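Local coordinates for GMP reductase (Trypanosoma brucei brucei, PDB 6JIG), which probably catalyses the irreversible NADPH-dependent deamination of GMP to IMP and carries a pair of CBS domains that bind guanine nucleotides, at residues A[11-14]-A[15-19]; A[268-271]-A[272-275]; A[328-331]-A[332-336]; A[357-360]-A[361-364]. The protein carries 1 engineered substitution. All coordinates share one frame; numbering follows the deposited sequence.

Interaction 1: A[11-14]-A[15-19]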
loop_
_atom_site.group_PDB
_atom_site.type_symbol
_atom_site.label_atom_id
_atom_site.label_comp_id
_atom_site.label_asym_id
_atom_site.label_seq_id
_atom_site.Cartn_x
_atom_site.Cartn_y
_atom_site.Cartn_z
ATOM N N THR A 11 37.243 1.125 -7.718
ATOM C CA THR A 11 35.946 1.411 -7.124
ATOM C C THR A 11 35.807 2.910 -6.901
ATOM O O THR A 11 36.692 3.534 -6.313
ATOM C CB THR A 11 35.775 0.652 -5.807
ATOM O OG1 THR A 11 35.647 -0.739 -6.104
ATOM C CG2 THR A 11 34.515 1.113 -5.078
ATOM N N GLY A 12 34.705 3.487 -7.374
ATOM C CA GLY A 12 34.419 4.894 -7.140
ATOM C C GLY A 12 33.409 5.047 -6.016
ATOM O O GLY A 12 32.530 4.212 -5.837
ATOM N N LEU A 13 33.542 6.127 -5.255
ATOM C CA LEU A 13 32.690 6.377 -4.102
ATOM C C LEU A 13 31.815 7.591 -4.350
ATOM O O LEU A 13 32.237 8.550 -5.010
ATOM C CB LEU A 13 33.525 6.620 -2.845
ATOM C CG LEU A 13 34.533 5.520 -2.529
ATOM C CD1 LEU A 13 35.365 5.952 -1.333
ATOM C CD2 LEU A 13 33.820 4.218 -2.261
ATOM N N THR A 14 30.608 7.562 -3.798
ATOM C CA THR A 14 29.773 8.754 -3.772
ATOM C C THR A 14 29.615 9.241 -2.333
ATOM O O THR A 14 30.190 8.669 -1.396
ATOM C CB THR A 14 28.416 8.497 -4.434
ATOM O OG1 THR A 14 27.778 9.760 -4.651
ATOM C CG2 THR A 14 27.538 7.626 -3.537
ATOM N N TYR A 15 28.828 10.311 -2.157
ATOM C CA TYR A 15 28.710 10.923 -0.830
ATOM C C TYR A 15 28.185 9.926 0.191
ATOM O O TYR A 15 28.700 9.850 1.313
ATOM C CB TYR A 15 27.799 12.145 -0.871
ATOM C CG TYR A 15 28.319 13.226 -1.791
ATOM C CD1 TYR A 15 29.596 13.745 -1.616
ATOM C CD2 TYR A 15 27.550 13.705 -2.843
ATOM C CE1 TYR A 15 30.085 14.738 -2.459
ATOM C CE2 TYR A 15 28.040 14.712 -3.700
ATOM C CZ TYR A 15 29.306 15.210 -3.492
ATOM O OH TYR A 15 29.815 16.194 -4.302
ATOM N N ASP A 16 27.160 9.149 -0.180
ATOM C CA ASP A 16 26.590 8.173 0.748
ATOM C C ASP A 16 27.541 7.031 1.093
ATOM O O ASP A 16 27.193 6.206 1.954
ATOM C CB ASP A 16 25.296 7.587 0.187
ATOM C CG ASP A 16 24.105 8.475 0.432
ATOM O OD1 ASP A 16 24.239 9.466 1.185
ATOM O OD2 ASP A 16 23.032 8.190 -0.136
ATOM N N ASP A 17 28.711 6.944 0.459
ATOM C CA ASP A 17 29.672 5.904 0.810
ATOM C C ASP A 17 30.587 6.282 1.972
ATOM O O ASP A 17 31.307 5.414 2.470
ATOM C CB ASP A 17 30.558 5.544 -0.390
ATOM C CG ASP A 17 29.818 4.722 -1.457
ATOM O OD1 ASP A 17 29.217 3.682 -1.105
ATOM O OD2 ASP A 17 29.840 5.117 -2.647
ATOM N N VAL A 18 30.626 7.545 2.399
ATOM C CA VAL A 18 31.632 7.957 3.372
ATOM C C VAL A 18 31.017 8.825 4.465
ATOM O O VAL A 18 29.927 9.384 4.323
ATOM C CB VAL A 18 32.820 8.703 2.703
ATOM C CG1 VAL A 18 33.520 7.791 1.686
ATOM C CG2 VAL A 18 32.346 9.980 2.012
ATOM N N LEU A 19 31.731 8.899 5.583
ATOM C CA LEU A 19 31.493 9.905 6.615
ATOM C C LEU A 19 32.780 10.664 6.860
ATOM O O LEU A 19 33.866 10.139 6.621
ATOM C CB LEU A 19 31.040 9.268 7.932
ATOM C CG LEU A 19 29.747 8.479 7.864
ATOM C CD1 LEU A 19 29.629 7.682 9.160
ATOM C CD2 LEU A 19 28.564 9.425 7.694
HETATM O O HOH W 1 29.940 4.059 -5.328
HETATM O O HOH W 2 25.332 9.739 -2.407
#

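Interaction 2: A[268-271]-A[272-275]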
loop_
_atom_site.group_PDB
_atom_site.type_symbol
_atom_site.label_atom_id
_atom_site.label_comp_id
_atom_site.label_asym_id
_atom_site.label_seq_id
_atom_site.Cartn_x
_atom_site.Cartn_y
_atom_site.Cartn_z
ATOM N N CYS A 268 34.293 21.482 -26.019
ATOM C CA CYS A 268 34.368 22.315 -24.827
ATOM C C CYS A 268 35.718 23.001 -24.734
ATOM O O CYS A 268 35.797 24.192 -24.424
ATOM C CB CYS A 268 34.114 21.448 -23.575
ATOM S SG CYS A 268 34.149 22.381 -22.033
ATOM N N ILE A 269 36.797 22.269 -25.007
ATOM C CA ILE A 269 38.133 22.852 -24.925
ATOM C C ILE A 269 38.278 24.018 -25.900
ATOM O O ILE A 269 38.898 25.045 -25.589
ATOM C CB ILE A 269 39.190 21.765 -25.191
ATOM C CG1 ILE A 269 39.323 20.830 -23.981
ATOM C CG2 ILE A 269 40.531 22.369 -25.568
ATOM C CD1 ILE A 269 39.934 19.476 -24.329
ATOM N N ASN A 270 37.705 23.873 -27.093
ATOM C CA ASN A 270 37.830 24.915 -28.106
ATOM C C ASN A 270 36.945 26.112 -27.791
ATOM O O ASN A 270 37.300 27.249 -28.126
ATOM C CB ASN A 270 37.506 24.332 -29.482
ATOM C CG ASN A 270 38.574 23.373 -29.959
ATOM O OD1 ASN A 270 39.723 23.444 -29.518
ATOM N ND2 ASN A 270 38.210 22.476 -30.868
ATOM N N MET A 271 35.799 25.887 -27.141
ATOM C CA MET A 271 34.986 27.011 -26.694
ATOM C C MET A 271 35.708 27.812 -25.614
ATOM O O MET A 271 35.677 29.050 -25.630
ATOM C CB MET A 271 33.629 26.516 -26.188
ATOM C CG MET A 271 32.629 27.628 -25.923
ATOM S SD MET A 271 32.213 28.487 -27.467
ATOM C CE MET A 271 31.148 29.775 -26.840
ATOM N N VAL A 272 36.379 27.125 -24.681
ATOM C CA VAL A 272 37.163 27.824 -23.663
ATOM C C VAL A 272 38.270 28.641 -24.317
ATOM O O VAL A 272 38.501 29.803 -23.963
ATOM C CB VAL A 272 37.751 26.833 -22.646
ATOM C CG1 VAL A 272 38.691 27.572 -21.693
ATOM C CG2 VAL A 272 36.642 26.134 -21.862
ATOM N N LYS A 273 38.992 28.029 -25.259
ATOM C CA LYS A 273 40.061 28.748 -25.947
ATOM C C LYS A 273 39.518 29.961 -26.695
ATOM O O LYS A 273 40.132 31.033 -26.679
ATOM C CB LYS A 273 40.791 27.812 -26.908
ATOM C CG LYS A 273 41.724 26.819 -26.217
ATOM C CD LYS A 273 42.406 25.909 -27.237
ATOM C CE LYS A 273 43.449 25.008 -26.574
ATOM N NZ LYS A 273 43.914 23.899 -27.471
ATOM N N ARG A 274 38.364 29.808 -27.351
ATOM C CA ARG A 274 37.762 30.926 -28.071
ATOM C C ARG A 274 37.376 32.053 -27.124
ATOM O O ARG A 274 37.579 33.235 -27.435
ATOM C CB ARG A 274 36.542 30.446 -28.852
ATOM C CG ARG A 274 35.989 31.453 -29.841
ATOM C CD ARG A 274 35.338 30.741 -31.033
ATOM N NE ARG A 274 34.472 29.651 -30.595
ATOM C CZ ARG A 274 34.702 28.353 -30.806
ATOM N NH1 ARG A 274 35.781 27.953 -31.473
ATOM N NH2 ARG A 274 33.844 27.449 -30.342
ATOM N N LEU A 275 36.816 31.706 -25.963
ATOM C CA LEU A 275 36.382 32.718 -25.010
ATOM C C LEU A 275 37.569 33.450 -24.396
ATOM O O LEU A 275 37.506 34.665 -24.170
ATOM C CB LEU A 275 35.521 32.076 -23.918
ATOM C CG LEU A 275 34.160 31.589 -24.420
ATOM C CD1 LEU A 275 33.518 30.682 -23.381
ATOM C CD2 LEU A 275 33.248 32.770 -24.742
#

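Interaction 3: A[328-331]-A[332-336]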
loop_
_atom_site.group_PDB
_atom_site.type_symbol
_atom_site.label_atom_id
_atom_site.label_comp_id
_atom_site.label_asym_id
_atom_site.label_seq_id
_atom_site.Cartn_x
_atom_site.Cartn_y
_atom_site.Cartn_z
ATOM N N VAL A 328 30.933 8.885 -13.185
ATOM C CA VAL A 328 31.893 8.586 -12.121
ATOM C C VAL A 328 31.207 8.928 -10.806
ATOM O O VAL A 328 30.632 10.020 -10.683
ATOM C CB VAL A 328 33.201 9.388 -12.267
ATOM C CG1 VAL A 328 34.162 9.050 -11.107
ATOM C CG2 VAL A 328 33.873 9.119 -13.592
ATOM N N PRO A 329 31.226 8.033 -9.814
ATOM C CA PRO A 329 30.657 8.364 -8.503
ATOM C C PRO A 329 31.258 9.663 -7.989
ATOM O O PRO A 329 32.464 9.887 -8.090
ATOM C CB PRO A 329 31.051 7.156 -7.638
ATOM C CG PRO A 329 31.043 5.995 -8.682
ATOM C CD PRO A 329 31.710 6.643 -9.881
ATOM N N GLN A 330 30.402 10.526 -7.445
ATOM C CA GLN A 330 30.752 11.949 -7.402
ATOM C C GLN A 330 31.862 12.260 -6.401
ATOM O O GLN A 330 32.660 13.176 -6.637
ATOM C CB GLN A 330 29.507 12.785 -7.100
ATOM C CG GLN A 330 29.767 14.308 -7.014
ATOM C CD GLN A 330 30.053 14.967 -8.370
ATOM O OE1 GLN A 330 30.490 14.322 -9.323
ATOM N NE2 GLN A 330 29.800 16.273 -8.447
ATOM N N LEU A 331 31.950 11.527 -5.285
ATOM C CA LEU A 331 33.034 11.822 -4.352
ATOM C C LEU A 331 34.382 11.533 -4.988
ATOM O O LEU A 331 35.319 12.338 -4.878
ATOM C CB LEU A 331 32.882 11.041 -3.041
ATOM C CG LEU A 331 33.905 11.469 -1.983
ATOM C CD1 LEU A 331 33.360 12.626 -1.142
ATOM C CD2 LEU A 331 34.328 10.302 -1.068
ATOM N N SER A 332 34.492 10.410 -5.695
ATOM C CA SER A 332 35.754 10.083 -6.349
ATOM C C SER A 332 36.062 11.086 -7.459
ATOM O O SER A 332 37.229 11.380 -7.730
ATOM C CB SER A 332 35.706 8.667 -6.930
ATOM O OG SER A 332 35.654 7.688 -5.903
ATOM N N ALA A 333 35.029 11.581 -8.147
ATOM C CA ALA A 333 35.272 12.548 -9.220
ATOM C C ALA A 333 35.834 13.846 -8.655
ATOM O O ALA A 333 36.785 14.420 -9.204
ATOM C CB ALA A 333 33.981 12.823 -9.990
ATOM N N VAL A 334 35.262 14.310 -7.545
ATOM C CA VAL A 334 35.754 15.515 -6.877
ATOM C C VAL A 334 37.185 15.307 -6.387
ATOM O O VAL A 334 38.058 16.163 -6.573
ATOM C CB VAL A 334 34.802 15.902 -5.733
ATOM C CG1 VAL A 334 35.384 17.066 -4.879
ATOM C CG2 VAL A 334 33.428 16.271 -6.302
ATOM N N LEU A 335 37.447 14.171 -5.736
ATOM C CA LEU A 335 38.798 13.899 -5.253
ATOM C C LEU A 335 39.809 13.939 -6.386
ATOM O O LEU A 335 40.873 14.556 -6.259
ATOM C CB LEU A 335 38.851 12.539 -4.563
ATOM C CG LEU A 335 38.245 12.401 -3.162
ATOM C CD1 LEU A 335 38.172 10.923 -2.796
ATOM C CD2 LEU A 335 39.055 13.155 -2.114
ATOM N N ALA A 336 39.498 13.279 -7.502
ATOM C CA ALA A 336 40.479 13.182 -8.573
ATOM C C ALA A 336 40.657 14.524 -9.262
ATOM O O ALA A 336 41.780 14.915 -9.596
ATOM C CB ALA A 336 40.060 12.112 -9.591
#

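Interaction 4: A[357-360]-A[361-364]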
loop_
_atom_site.group_PDB
_atom_site.type_symbol
_atom_site.label_atom_id
_atom_site.label_comp_id
_atom_site.label_asym_id
_atom_site.label_seq_id
_atom_site.Cartn_x
_atom_site.Cartn_y
_atom_site.Cartn_z
ATOM N N SER A 357 22.896 19.109 3.811
ATOM C CA SER A 357 24.065 19.901 4.164
ATOM C C SER A 357 25.256 19.005 4.473
ATOM O O SER A 357 26.402 19.386 4.203
ATOM C CB SER A 357 23.762 20.825 5.353
ATOM O OG SER A 357 23.298 20.109 6.492
ATOM N N GLY A 358 25.002 17.796 4.999
ATOM C CA GLY A 358 26.096 16.859 5.230
ATOM C C GLY A 358 26.863 16.523 3.964
ATOM O O GLY A 358 28.089 16.392 3.982
ATOM N N ASP A 359 26.155 16.377 2.845
ATOM C CA ASP A 359 26.831 16.129 1.571
ATOM C C ASP A 359 27.698 17.313 1.155
ATOM O O ASP A 359 28.768 17.136 0.549
ATOM C CB ASP A 359 25.803 15.845 0.479
ATOM C CG ASP A 359 24.978 14.611 0.751
ATOM O OD1 ASP A 359 25.429 13.758 1.542
ATOM O OD2 ASP A 359 23.875 14.500 0.163
ATOM N N ILE A 360 27.250 18.523 1.457
ATOM C CA ILE A 360 28.056 19.707 1.166
ATOM C C ILE A 360 29.366 19.668 1.944
ATOM O O ILE A 360 30.442 19.945 1.392
ATOM C CB ILE A 360 27.244 20.980 1.467
ATOM C CG1 ILE A 360 26.030 21.052 0.535
ATOM C CG2 ILE A 360 28.139 22.227 1.324
ATOM C CD1 ILE A 360 25.107 22.253 0.802
ATOM N N SER A 361 29.306 19.323 3.241
ATOM C CA SER A 361 30.543 19.166 4.006
ATOM C C SER A 361 31.467 18.143 3.357
ATOM O O SER A 361 32.685 18.344 3.300
ATOM C CB SER A 361 30.251 18.751 5.452
ATOM O OG SER A 361 29.325 19.619 6.102
ATOM N N LYS A 362 30.913 17.023 2.888
ATOM C CA LYS A 362 31.763 16.017 2.263
ATOM C C LYS A 362 32.383 16.541 0.974
ATOM O O LYS A 362 33.558 16.283 0.695
ATOM C CB LYS A 362 30.954 14.742 1.981
ATOM C CG LYS A 362 30.379 14.102 3.248
ATOM C CD LYS A 362 29.474 12.877 2.915
ATOM C CE LYS A 362 28.646 12.469 4.130
ATOM N NZ LYS A 362 27.828 11.230 3.832
ATOM N N ALA A 363 31.597 17.247 0.161
ATOM C CA ALA A 363 32.123 17.762 -1.100
ATOM C C ALA A 363 33.285 18.726 -0.858
ATOM O O ALA A 363 34.334 18.628 -1.505
ATOM C CB ALA A 363 31.003 18.441 -1.886
ATOM N N ILE A 364 33.115 19.658 0.083
ATOM C CA ILE A 364 34.197 20.584 0.433
ATOM C C ILE A 364 35.382 19.821 1.017
ATOM O O ILE A 364 36.540 20.076 0.666
ATOM C CB ILE A 364 33.697 21.663 1.420
ATOM C CG1 ILE A 364 32.489 22.416 0.864
ATOM C CG2 ILE A 364 34.824 22.625 1.762
ATOM C CD1 ILE A 364 32.755 23.128 -0.460
#

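Interaction 1: A[11-14]-A[15-19]
T14 and D17 hold each other by two hydrogen bonds that run in opposite directions. The backbone N of T14 gives its proton to D17 OD2 at 2.8 Å, almost straight at 174°, and the carboxylate receives it on the anti lone pair. In return D17 N donates to T14 O over 2.9 Å, standing above the carbonyl plane rather than on a lone pair, consistent with the tight 3-10 turn at 15-17. With CG anti to its own carbonyl carbon (chi1 -74°), D17 turns its carboxylate back over the chain, where OD2 also lies 3.4 Å from L13 CA. A water extends the grip: it donates to G12 O at 2.6 Å and to D17 OD2, so OD2 accepts two protons. A second water accepts from D16 N. Apolar contact is slight, L13 CD1 meeting V18 CG1 at 4.0 Å, the two side chains nearly at right angles. D17 OD1 is bonded to T476 of a second subunit, so both carboxylate oxygens have hydrogen-bond partners. The nearest atoms of the Y15 side chain are about 5 Å from GMP-binding G353 and about 8 Å from the bound GMP. Y15 lies against helices 330-344 and 357-365, V18 and L19 enter the two-stranded antiparallel sheet with strand 472-475, and T11 and G12 pair in parallel with a strand of the second subunit.

Interaction 2: A[268-271]-A[272-275]
C268, already inside helix 266-277, accepts a proton from V272 N through its carbonyl at 3.0 Å, and V272 CG2 lies 3.3 Å from the same oxygen. Next comes I269, whose O takes the proton of K273 N. Its CG2 branch comes within 4.1 Å of K273 CE, and the two side chains run alongside each other in the same direction; K273 is extended beyond CG, so its methylenes follow the helix surface past I269 O. N270 lies on the exposed side. Its carbonyl accepts from R274 N at 2.9 Å and also sits over one face of the R274 guanidinium, off-centre, near the periphery of that flat group. M271 does most of the side-chain work. CG leaves opposite the backbone N (chi1 -170°) and the chain then bends at chi2 (64°), which brings SD to 3.5 Å from R274 NH2 in a weak N-H...S hydrogen bond, 142° at the proton. The arginine is itself bent, at chi3, and this folds its guanidinium back over the preceding turn. On the buried flank M271 CG touches L275 CD1 at 4.1 Å, while L275 N donates to M271 O. C268, V272 and L275 pack on strand 285-291, and L275 also meets helix 239-251. Helix 266-277 is thus an amphipathic crossover helix between the parallel strands 255-259 and 285-291, a beta-alpha-beta unit of the TIM barrel.

Interaction 3: A[328-331]-A[332-336]
The amide of Q330 is the flat side-chain group here, and it stands out from the helix beside the next turn: OE1 comes to 3.9 Å from the CB of A333, while the amide carbon CD is 4.2 Å from V334 CG2. The bend at chi2 (72°) places it beside these two residues, and NE2 is held by the carbonyl of I310, at the end of barrel strand 307-310. That bond fixes the amide's rotation close to the predicted NAD-binding G311; the nearest atoms of the Q330 side chain and the bound GMP are about 8 Å apart. P329 occupies the N-cap position of helix 330-344, one of the helices surrounding the TIM barrel, and its carbonyl accepts the first i to i+4 bond of the helix, from A333 N at 3.1 Å. Q330 O and L331 O continue the series with V334 N and L335 N, the latter at 2.9 Å. Ahead of the cap, V328 CG1 rests on A333 CB at 3.9 Å, so the residue before the proline closes over the first turn. Farther along, L331 CD2 and L335 CD1 meet more loosely at 4.3 Å. S332 OG is bonded to the backbone N of L13 and to S6 of a third subunit; P329 packs on M475 of a second.

Interaction 4: A[357-360]-A[361-364]
S361 N donates to S357 O at 3.1 Å. The serine CB also sits 3.5 Å from G358 O. S361 OG makes a weak bond to A324 O of a third subunit, and S357 OG a bond to V323 O there. K362 follows, its N bonded to G358 O, and its side chain runs out over that carbonyl, CG being 3.3 Å from G358 O. All torsions beyond CG are extended, which carries NZ back along the helix to about the level of D359, where it bonds to the carbonyls of V18 and Y15. D359 OD1 is 4.2 Å from K362 NZ, too far for a salt bridge, although the opposite charges probably still attract; the other carboxylate oxygen is taken by R355 N. Helix 357-365 is the crossover between strands 348-351 and 370-373 in a beta-alpha-beta unit of the barrel, and A363, together with I360, packs on V371 of the second of these strands. A363 N donates to D359 O at 2.9 Å. I364 N makes a nearly straight bond to I360 O, 176° at the proton, and the I364 CG1 branch lies 4.4 Å from I360 CG2. Outward, I364 faces helices 440-457 and 463-469.

Overall arrangement
Interactions 1, 3 and 4 form one buried cluster, whereas interaction 2 lies apart, its centre about 24 Å from that of interaction 3, the nearest of them. L13, Y15 and V18 lie against the two barrel helices: a serine of interaction 3 and a lysine of interaction 4 both bond to the backbone of interaction 1. Helices 330-344 and 357-365 touch each other more lightly, through V334 CG1 and A363 O. The chemistry follows the place: interaction 1 relies on a carboxylate and waters, while interactions 2, 3 and 4 share helical backbone bonds. Some polar ends of 1, 3 and 4 reach other subunits; interaction 2 differs by its exposed arginine and lysine lying along the helix.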